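Local coordinates for hypothetical protein (Staphylococcus aureus subsp. aureus, PDB 1QYI) that is of unknown function but is probably a hydrolase of the haloacid dehalogenase-like superfamily, at residues A[17-22]-A[75-80]; A[62-67]-A[129-134]; A[81-86]-A[146-151]. One frame throughout, in Å; residues are numbered along the deposited sequence.

Contact 1 (A[17-22]-A[75-80]); sequences RCFDVS and NSNWDM
Asn77 points its amide at helix 16-31, and the amide nitrogen does most of the touching. ND2 of Asn77 lies 3.3 Å from CB of Cys18. ND2 of Asn77 also lies 3.4 Å from CD1 of Phe19. The Asn77 side chain crosses that of Phe19 at about a right angle, and the amide and ring planes are 26° apart. Ser22 completes this inner set one turn along its helix. CB of Ser22 is 4.1 Å from Asn77 ND2, and OG of Ser22 is 3.9 Å from Asn77 O. Asn77 and Ser22 also bring the two backbones closest, with CA atoms 6.1 Å apart.

Met80 joins one turn after Asn77. It is a selenomethionine, and its chain bends at the last torsion (chi3 -45°), which swings CE toward Phe19. CE of Met80 meets CD1 of Phe19 at 4.0 Å. The methyl sits at the ring edge, near the ring plane.

The first torsion of Asn77 places CG anti to the carbonyl carbon, beside the backbone N (chi1 -65°). Asn77 starts helix 77-93, with Ser76 at the N-cap. On the far side of helix 16-31, Arg17 grips Asp20 side-on, with NE and NH2 both directed to OD2. The salt bridge from NH2 of Arg17 to OD2 of Asp20 measures 2.9 Å. Asp20 also pairs with Arg56 through OD1, which ties this side to helix 49-60.

The contact is buried and lies close to the centre of the chain. Helix 64-71 packs on Phe19 and Met80 through Leu66. Helix 172-195 covers Val21 and Trp78. Helix 16-31 follows strand 3-6 of the parallel sheet and leads into the all-helical region.

Contact 2 (A[62-67]-A[129-134]); sequences KDKILN and NEQLPL
Ile65 reaches Pro133 and Leu134 because of its two torsions. CG1 lies anti to the carbonyl carbon (chi1 -59°), and CD1 then extends the chain outward (chi2 177°). Leu134 sets its CG anti to the backbone N (chi1 -177°), and its branches lie beside the start of helix 64-71.

CD1 of Ile65 meets CG of Pro133 at 3.4 Å. CD1 of Ile65 is also 3.7 Å from O of Glu130. Further back along the chain, CG1 of Ile65 touches CB of Leu134 at 3.8 Å. Ile65 crosses both partners at a slant. CD1 of Leu134 rests 4.1 Å from the backbone O of Lys64, and the other methyl of Leu134, CD2, is 4.3 Å from CB of Lys64. No hydrogen bond joins the two segments; the contact is mainly apolar.

Ile65 and Pro133 are buried, whereas Lys64 is exposed and marks the outer margin. Two salt bridges flank the contact: Asp63 with Arg56, and Glu130 with Arg58, both from helix 49-60. Asp63 takes the N-cap position of helix 64-71 without a side-chain capping bond. Helix 77-93 packs against the loop, where His88 touches Pro133.

The arrangement packs a loop onto the first turn of a helix. It belongs to the helical insert after strand 3-6, consistent with the C1 cap of haloacid dehalogenase-like proteins.

Contact 3 (A[81-86]-A[146-151]); sequences LFIVFS and NIYAAL
Ile83 and Leu151 form the tight part of this contact. Their side chains slide past each other in opposite directions, with CD1 of Ile83 3.5 Å from CD2 of Leu151. CD1 of Ile83 also lies over one face of the Tyr148 ring, displaced toward the rim, in a CH-pi contact. Phe82 and Tyr148 meet rim to rim, with their planes only 10° apart. CE2 of Phe82 is 3.6 Å from CE2 of Tyr148. Leu151 sends CG anti to its backbone N (chi1 164°). CD1 of Leu151 meets CB of Ser86 at 3.6 Å. Ser86 OG lies over the centre of the Phe82 ring and bonds back to Phe82 O at 3.1 Å.

This is a nearly parallel helix pair, inclined at 16°, within what is probably the helical cap insert of a haloacid dehalogenase-like fold. The axes stay 11.2 Å apart, and the large side chains fill the interval.

The contact is lighter at Ile147. There CG2 of Ile147 and CG1 of Ile83 are 4.0 Å apart, and the two side chains cross at about a right angle. Ala149 on the same helix is exposed and makes no contact with 81-86.

Overall arrangement
Helix 77-93 serves two of the contacts. Its first turn meets helix 16-31 in contact 1, and its next turns meet helix 144-158 in contact 3. Both are buried. Contact 1 is mixed, with an amide among apolar groups, whereas contact 3 is aromatic and aliphatic. Contact 2 is partly buried, uses a loop, and has a charged margin. Contacts 1 and 2 touch through Leu66. Ile65 packs on Val84, which joins contacts 2 and 3. Asp79 and Tyr148 probably share a hydrogen bond between contacts 1 and 3. All three belong to the helical region, apart from the parallel sheet.

Contact 1 (A[17-22]-A[75-80])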
loop_
_atom_site.group_PDB
_atom_site.type_symbol
_atom_site.label_atom_id
_atom_site.label_comp_id
_atom_site.label_asym_id
_atom_site.label_seq_id
_atom_site.Cartn_x
_atom_site.Cartn_y
_atom_site.Cartn_z
ATOM N N ARG A 17 2.363 1.266 -8.183
ATOM C CA ARG A 17 3.399 2.210 -7.793
ATOM C C ARG A 17 3.956 1.862 -6.413
ATOM O O ARG A 17 5.133 2.088 -6.145
ATOM C CB ARG A 17 2.837 3.632 -7.783
ATOM C CG ARG A 17 3.809 4.697 -8.264
ATOM C CD ARG A 17 3.758 4.881 -9.781
ATOM N NE ARG A 17 4.898 4.278 -10.471
ATOM C CZ ARG A 17 5.373 4.699 -11.646
ATOM N NH1 ARG A 17 4.814 5.725 -12.270
ATOM N NH2 ARG A 17 6.415 4.100 -12.202
ATOM N N CYS A 18 3.107 1.320 -5.538
ATOM C CA CYS A 18 3.559 0.942 -4.207
ATOM C C CYS A 18 4.660 -0.097 -4.354
ATOM O O CYS A 18 5.739 0.041 -3.766
ATOM C CB CYS A 18 2.406 0.368 -3.373
ATOM S SG CYS A 18 1.239 1.609 -2.721
ATOM N N PHE A 19 4.394 -1.128 -5.152
ATOM C CA PHE A 19 5.372 -2.189 -5.382
ATOM C C PHE A 19 6.626 -1.605 -6.052
ATOM O O PHE A 19 7.745 -2.083 -5.826
ATOM C CB PHE A 19 4.750 -3.290 -6.248
ATOM C CG PHE A 19 3.385 -3.735 -5.778
ATOM C CD1 PHE A 19 3.153 -4.028 -4.433
ATOM C CD2 PHE A 19 2.332 -3.864 -6.679
ATOM C CE1 PHE A 19 1.899 -4.442 -3.996
ATOM C CE2 PHE A 19 1.073 -4.277 -6.251
ATOM C CZ PHE A 19 0.854 -4.568 -4.905
ATOM N N ASP A 20 6.430 -0.573 -6.874
ATOM C CA ASP A 20 7.528 0.111 -7.545
ATOM C C ASP A 20 8.388 0.768 -6.467
ATOM O O ASP A 20 9.569 0.460 -6.324
ATOM C CB ASP A 20 7.002 1.219 -8.467
ATOM C CG ASP A 20 6.646 0.729 -9.847
ATOM O OD1 ASP A 20 6.538 -0.505 -10.075
ATOM O OD2 ASP A 20 6.459 1.609 -10.714
ATOM N N VAL A 21 7.790 1.682 -5.709
ATOM C CA VAL A 21 8.538 2.369 -4.668
ATOM C C VAL A 21 9.174 1.326 -3.753
ATOM O O VAL A 21 10.338 1.456 -3.377
ATOM C CB VAL A 21 7.656 3.326 -3.852
ATOM C CG1 VAL A 21 8.480 3.981 -2.759
ATOM C CG2 VAL A 21 7.077 4.390 -4.779
ATOM N N SER A 22 8.428 0.279 -3.413
ATOM C CA SER A 22 8.979 -0.762 -2.565
ATOM C C SER A 22 10.289 -1.292 -3.182
ATOM O O SER A 22 11.296 -1.461 -2.474
ATOM C CB SER A 22 7.968 -1.893 -2.386
ATOM O OG SER A 22 8.545 -2.981 -1.664
ATOM N N ASN A 75 1.205 -8.303 3.249
ATOM C CA ASN A 75 0.636 -7.390 2.275
ATOM C C ASN A 75 1.009 -5.930 2.509
ATOM O O ASN A 75 0.588 -5.047 1.756
ATOM C CB ASN A 75 -0.880 -7.553 2.245
ATOM C CG ASN A 75 -1.297 -8.978 1.932
ATOM O OD1 ASN A 75 -1.278 -9.845 2.805
ATOM N ND2 ASN A 75 -1.647 -9.232 0.671
ATOM N N SER A 76 1.806 -5.675 3.543
ATOM C CA SER A 76 2.259 -4.316 3.819
ATOM C C SER A 76 3.537 -4.096 3.022
ATOM O O SER A 76 4.449 -4.912 3.105
ATOM C CB SER A 76 2.550 -4.129 5.307
ATOM O OG SER A 76 3.045 -2.813 5.555
ATOM N N ASN A 77 3.610 -3.010 2.255
ATOM C CA ASN A 77 4.803 -2.746 1.452
ATOM C C ASN A 77 6.025 -2.506 2.326
ATOM O O ASN A 77 7.122 -2.938 1.980
ATOM C CB ASN A 77 4.592 -1.543 0.527
ATOM C CG ASN A 77 3.519 -1.787 -0.512
ATOM O OD1 ASN A 77 2.324 -1.736 -0.217
ATOM N ND2 ASN A 77 3.941 -2.064 -1.738
ATOM N N TRP A 78 5.836 -1.813 3.450
ATOM C CA TRP A 78 6.940 -1.543 4.364
ATOM C C TRP A 78 7.558 -2.877 4.784
ATOM O O TRP A 78 8.769 -3.083 4.652
ATOM C CB TRP A 78 6.454 -0.781 5.608
ATOM C CG TRP A 78 5.885 0.596 5.326
ATOM C CD1 TRP A 78 6.223 1.434 4.287
ATOM C CD2 TRP A 78 4.942 1.325 6.130
ATOM N NE1 TRP A 78 5.554 2.624 4.403
ATOM C CE2 TRP A 78 4.760 2.590 5.522
ATOM C CE3 TRP A 78 4.231 1.034 7.306
ATOM C CZ2 TRP A 78 3.898 3.571 6.054
ATOM C CZ3 TRP A 78 3.371 2.009 7.838
ATOM C CH2 TRP A 78 3.214 3.263 7.208
ATOM N N ASP A 79 6.723 -3.793 5.270
ATOM C CA ASP A 79 7.224 -5.093 5.697
ATOM C C ASP A 79 7.912 -5.853 4.560
ATOM O O ASP A 79 8.999 -6.408 4.747
ATOM C CB ASP A 79 6.092 -5.946 6.276
ATOM C CG ASP A 79 5.510 -5.362 7.555
ATOM O OD1 ASP A 79 6.283 -5.072 8.494
ATOM O OD2 ASP A 79 4.271 -5.195 7.622
HETATM N N MSE A 80 7.286 -5.865 3.386
HETATM C CA MSE A 80 7.848 -6.568 2.237
HETATM C C MSE A 80 9.250 -6.096 1.839
HETATM O O MSE A 80 10.171 -6.903 1.716
HETATM C CB MSE A 80 6.918 -6.449 1.029
HETATM C CG MSE A 80 5.544 -7.039 1.243
HETATM SE SE MSE A 80 4.543 -7.144 -0.398
HETATM C CE MSE A 80 4.927 -5.361 -1.099
#

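Contact 2 (A[62-67]-A[129-134])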
loop_
_atom_site.group_PDB
_atom_site.type_symbol
_atom_site.label_atom_id
_atom_site.label_comp_id
_atom_site.label_asym_id
_atom_site.label_seq_id
_atom_site.Cartn_x
_atom_site.Cartn_y
_atom_site.Cartn_z
ATOM N N LYS A 62 10.553 -10.777 -11.464
ATOM C CA LYS A 62 9.294 -10.899 -12.182
ATOM C C LYS A 62 8.130 -10.924 -11.208
ATOM O O LYS A 62 7.075 -11.484 -11.505
ATOM C CB LYS A 62 9.263 -12.168 -13.043
ATOM C CG LYS A 62 9.976 -12.049 -14.396
ATOM C CD LYS A 62 9.366 -10.949 -15.267
ATOM C CE LYS A 62 10.070 -10.850 -16.614
ATOM N NZ LYS A 62 9.482 -9.804 -17.503
ATOM N N ASP A 63 8.325 -10.323 -10.041
ATOM C CA ASP A 63 7.270 -10.263 -9.036
ATOM C C ASP A 63 7.004 -11.585 -8.328
ATOM O O ASP A 63 6.042 -11.707 -7.559
ATOM C CB ASP A 63 5.989 -9.733 -9.670
ATOM C CG ASP A 63 6.010 -8.230 -9.823
ATOM O OD1 ASP A 63 7.121 -7.642 -9.802
ATOM O OD2 ASP A 63 4.922 -7.633 -9.976
ATOM N N LYS A 64 7.863 -12.570 -8.578
ATOM C CA LYS A 64 7.729 -13.866 -7.936
ATOM C C LYS A 64 7.871 -13.697 -6.420
ATOM O O LYS A 64 7.074 -14.241 -5.662
ATOM C CB LYS A 64 8.777 -14.837 -8.509
ATOM C CG LYS A 64 8.427 -15.333 -9.925
ATOM C CD LYS A 64 9.349 -16.441 -10.455
ATOM C CE LYS A 64 10.784 -15.969 -10.663
ATOM N NZ LYS A 64 11.626 -17.012 -11.330
ATOM N N ILE A 65 8.877 -12.925 -5.998
ATOM C CA ILE A 65 9.145 -12.641 -4.581
ATOM C C ILE A 65 7.969 -11.835 -4.022
ATOM O O ILE A 65 7.494 -12.078 -2.912
ATOM C CB ILE A 65 10.439 -11.785 -4.405
ATOM C CG1 ILE A 65 11.648 -12.510 -4.991
ATOM C CG2 ILE A 65 10.708 -11.524 -2.925
ATOM C CD1 ILE A 65 12.933 -11.700 -4.925
ATOM N N LEU A 66 7.505 -10.882 -4.822
ATOM C CA LEU A 66 6.404 -10.003 -4.456
ATOM C C LEU A 66 5.076 -10.737 -4.250
ATOM O O LEU A 66 4.282 -10.362 -3.385
ATOM C CB LEU A 66 6.252 -8.922 -5.527
ATOM C CG LEU A 66 5.067 -7.956 -5.466
ATOM C CD1 LEU A 66 4.936 -7.328 -4.081
ATOM C CD2 LEU A 66 5.266 -6.883 -6.525
ATOM N N ASN A 67 4.841 -11.783 -5.040
ATOM C CA ASN A 67 3.611 -12.562 -4.926
ATOM C C ASN A 67 3.686 -13.626 -3.836
ATOM O O ASN A 67 2.658 -14.037 -3.290
ATOM C CB ASN A 67 3.275 -13.227 -6.261
ATOM C CG ASN A 67 2.872 -12.227 -7.319
ATOM O OD1 ASN A 67 1.988 -11.398 -7.096
ATOM N ND2 ASN A 67 3.517 -12.295 -8.481
ATOM N N ASN A 129 22.827 -11.752 -6.212
ATOM C CA ASN A 129 22.036 -12.976 -6.067
ATOM C C ASN A 129 20.604 -12.624 -5.636
ATOM O O ASN A 129 20.162 -12.973 -4.536
ATOM C CB ASN A 129 22.677 -13.921 -5.045
ATOM C CG ASN A 129 21.905 -15.229 -4.882
ATOM O OD1 ASN A 129 22.230 -16.045 -4.020
ATOM N ND2 ASN A 129 20.884 -15.431 -5.707
ATOM N N GLU A 130 19.883 -11.943 -6.527
ATOM C CA GLU A 130 18.518 -11.499 -6.260
ATOM C C GLU A 130 17.474 -12.603 -6.212
ATOM O O GLU A 130 16.279 -12.348 -6.323
ATOM C CB GLU A 130 18.102 -10.414 -7.271
ATOM C CG GLU A 130 18.580 -10.617 -8.708
ATOM C CD GLU A 130 20.091 -10.492 -8.866
ATOM O OE1 GLU A 130 20.623 -9.368 -8.737
ATOM O OE2 GLU A 130 20.740 -11.532 -9.109
ATOM N N GLN A 131 17.925 -13.832 -6.020
ATOM C CA GLN A 131 17.002 -14.950 -5.944
ATOM C C GLN A 131 16.960 -15.446 -4.488
ATOM O O GLN A 131 16.030 -16.146 -4.075
ATOM C CB GLN A 131 17.475 -16.069 -6.873
ATOM C CG GLN A 131 16.405 -17.084 -7.247
ATOM C CD GLN A 131 15.612 -16.706 -8.491
ATOM O OE1 GLN A 131 14.780 -15.794 -8.479
ATOM N NE2 GLN A 131 15.888 -17.401 -9.581
ATOM N N LEU A 132 17.965 -15.054 -3.709
ATOM C CA LEU A 132 18.071 -15.458 -2.313
ATOM C C LEU A 132 16.790 -15.279 -1.489
ATOM O O LEU A 132 16.328 -16.225 -0.842
ATOM C CB LEU A 132 19.222 -14.709 -1.631
ATOM C CG LEU A 132 19.531 -15.181 -0.206
ATOM C CD1 LEU A 132 19.946 -16.644 -0.239
ATOM C CD2 LEU A 132 20.632 -14.327 0.398
ATOM N N PRO A 133 16.198 -14.065 -1.496
ATOM C CA PRO A 133 14.974 -13.856 -0.715
ATOM C C PRO A 133 13.875 -14.865 -1.046
ATOM O O PRO A 133 13.174 -15.349 -0.155
ATOM C CB PRO A 133 14.589 -12.411 -1.044
ATOM C CG PRO A 133 15.220 -12.169 -2.385
ATOM C CD PRO A 133 16.545 -12.861 -2.274
ATOM N N LEU A 134 13.744 -15.193 -2.326
ATOM C CA LEU A 134 12.736 -16.151 -2.769
ATOM C C LEU A 134 13.086 -17.549 -2.275
ATOM O O LEU A 134 12.207 -18.335 -1.931
ATOM C CB LEU A 134 12.656 -16.154 -4.294
ATOM C CG LEU A 134 11.594 -17.056 -4.908
ATOM C CD1 LEU A 134 10.216 -16.551 -4.522
ATOM C CD2 LEU A 134 11.753 -17.069 -6.414
#

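Contact 3 (A[81-86]-A[146-151])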
loop_
_atom_site.group_PDB
_atom_site.type_symbol
_atom_site.label_atom_id
_atom_site.label_comp_id
_atom_site.label_asym_id
_atom_site.label_seq_id
_atom_site.Cartn_x
_atom_site.Cartn_y
_atom_site.Cartn_z
ATOM N N LEU A 81 9.405 -4.792 1.629
ATOM C CA LEU A 81 10.691 -4.244 1.245
ATOM C C LEU A 81 11.718 -4.480 2.352
ATOM O O LEU A 81 12.901 -4.660 2.078
ATOM C CB LEU A 81 10.558 -2.752 0.942
ATOM C CG LEU A 81 10.180 -1.803 2.078
ATOM C CD1 LEU A 81 11.421 -1.443 2.892
ATOM C CD2 LEU A 81 9.573 -0.526 1.484
ATOM N N PHE A 82 11.270 -4.482 3.603
ATOM C CA PHE A 82 12.183 -4.715 4.715
ATOM C C PHE A 82 12.756 -6.131 4.678
ATOM O O PHE A 82 13.968 -6.302 4.765
ATOM C CB PHE A 82 11.472 -4.498 6.056
ATOM C CG PHE A 82 12.321 -4.838 7.262
ATOM C CD1 PHE A 82 13.363 -4.000 7.659
ATOM C CD2 PHE A 82 12.062 -5.988 8.011
ATOM C CE1 PHE A 82 14.127 -4.294 8.782
ATOM C CE2 PHE A 82 12.822 -6.294 9.141
ATOM C CZ PHE A 82 13.859 -5.441 9.529
ATOM N N ILE A 83 11.887 -7.138 4.570
ATOM C CA ILE A 83 12.325 -8.535 4.541
ATOM C C ILE A 83 13.250 -8.809 3.355
ATOM O O ILE A 83 14.281 -9.469 3.496
ATOM C CB ILE A 83 11.102 -9.533 4.508
ATOM C CG1 ILE A 83 10.924 -10.219 5.872
ATOM C CG2 ILE A 83 11.337 -10.653 3.503
ATOM C CD1 ILE A 83 10.504 -9.314 7.015
ATOM N N VAL A 84 12.883 -8.294 2.191
ATOM C CA VAL A 84 13.680 -8.475 0.981
ATOM C C VAL A 84 15.068 -7.844 1.141
ATOM O O VAL A 84 16.070 -8.398 0.696
ATOM C CB VAL A 84 12.959 -7.850 -0.243
ATOM C CG1 VAL A 84 13.909 -7.747 -1.427
ATOM C CG2 VAL A 84 11.749 -8.709 -0.606
ATOM N N PHE A 85 15.130 -6.688 1.790
ATOM C CA PHE A 85 16.403 -6.021 1.971
ATOM C C PHE A 85 17.251 -6.682 3.051
ATOM O O PHE A 85 18.484 -6.599 3.017
ATOM C CB PHE A 85 16.183 -4.554 2.315
ATOM C CG PHE A 85 17.444 -3.842 2.677
ATOM C CD1 PHE A 85 18.354 -3.471 1.695
ATOM C CD2 PHE A 85 17.752 -3.591 4.020
ATOM C CE1 PHE A 85 19.555 -2.860 2.041
ATOM C CE2 PHE A 85 18.952 -2.981 4.379
ATOM C CZ PHE A 85 19.861 -2.612 3.390
ATOM N N SER A 86 16.603 -7.325 4.016
ATOM C CA SER A 86 17.332 -8.000 5.096
ATOM C C SER A 86 18.052 -9.251 4.578
ATOM O O SER A 86 19.178 -9.546 4.983
ATOM C CB SER A 86 16.375 -8.391 6.232
ATOM O OG SER A 86 15.923 -7.258 6.939
ATOM N N ASN A 146 5.172 -14.947 11.976
ATOM C CA ASN A 146 5.965 -16.131 11.633
ATOM C C ASN A 146 7.071 -15.795 10.638
ATOM O O ASN A 146 8.171 -16.341 10.712
ATOM C CB ASN A 146 5.057 -17.212 11.029
ATOM C CG ASN A 146 3.878 -17.547 11.918
ATOM O OD1 ASN A 146 4.057 -17.992 13.051
ATOM N ND2 ASN A 146 2.663 -17.336 11.411
ATOM N N ILE A 147 6.766 -14.909 9.696
ATOM C CA ILE A 147 7.742 -14.504 8.691
ATOM C C ILE A 147 8.902 -13.785 9.366
ATOM O O ILE A 147 10.061 -14.014 9.028
ATOM C CB ILE A 147 7.111 -13.562 7.647
ATOM C CG1 ILE A 147 6.019 -14.308 6.872
ATOM C CG2 ILE A 147 8.192 -13.020 6.709
ATOM C CD1 ILE A 147 5.181 -13.431 5.979
ATOM N N TYR A 148 8.588 -12.911 10.318
ATOM C CA TYR A 148 9.620 -12.176 11.041
ATOM C C TYR A 148 10.482 -13.104 11.890
ATOM O O TYR A 148 11.667 -12.849 12.096
ATOM C CB TYR A 148 8.990 -11.080 11.913
ATOM C CG TYR A 148 8.849 -9.764 11.187
ATOM C CD1 TYR A 148 7.843 -9.566 10.241
ATOM C CD2 TYR A 148 9.792 -8.749 11.369
ATOM C CE1 TYR A 148 7.786 -8.392 9.483
ATOM C CE2 TYR A 148 9.744 -7.577 10.617
ATOM C CZ TYR A 148 8.744 -7.404 9.673
ATOM O OH TYR A 148 8.738 -6.263 8.901
ATOM N N ALA A 149 9.880 -14.183 12.376
ATOM C CA ALA A 149 10.596 -15.153 13.194
ATOM C C ALA A 149 11.606 -15.916 12.331
ATOM O O ALA A 149 12.731 -16.165 12.760
ATOM C CB ALA A 149 9.609 -16.128 13.844
ATOM N N ALA A 150 11.202 -16.282 11.117
ATOM C CA ALA A 150 12.083 -17.003 10.203
ATOM C C ALA A 150 13.269 -16.114 9.848
ATOM O O ALA A 150 14.417 -16.564 9.827
ATOM C CB ALA A 150 11.325 -17.390 8.940
ATOM N N LEU A 151 12.979 -14.847 9.569
ATOM C CA LEU A 151 14.003 -13.872 9.215
ATOM C C LEU A 151 15.035 -13.728 10.325
ATOM O O LEU A 151 16.225 -13.565 10.055
ATOM C CB LEU A 151 13.356 -12.511 8.934
ATOM C CG LEU A 151 14.277 -11.288 8.924
ATOM C CD1 LEU A 151 15.361 -11.479 7.888
ATOM C CD2 LEU A 151 13.468 -10.035 8.638
#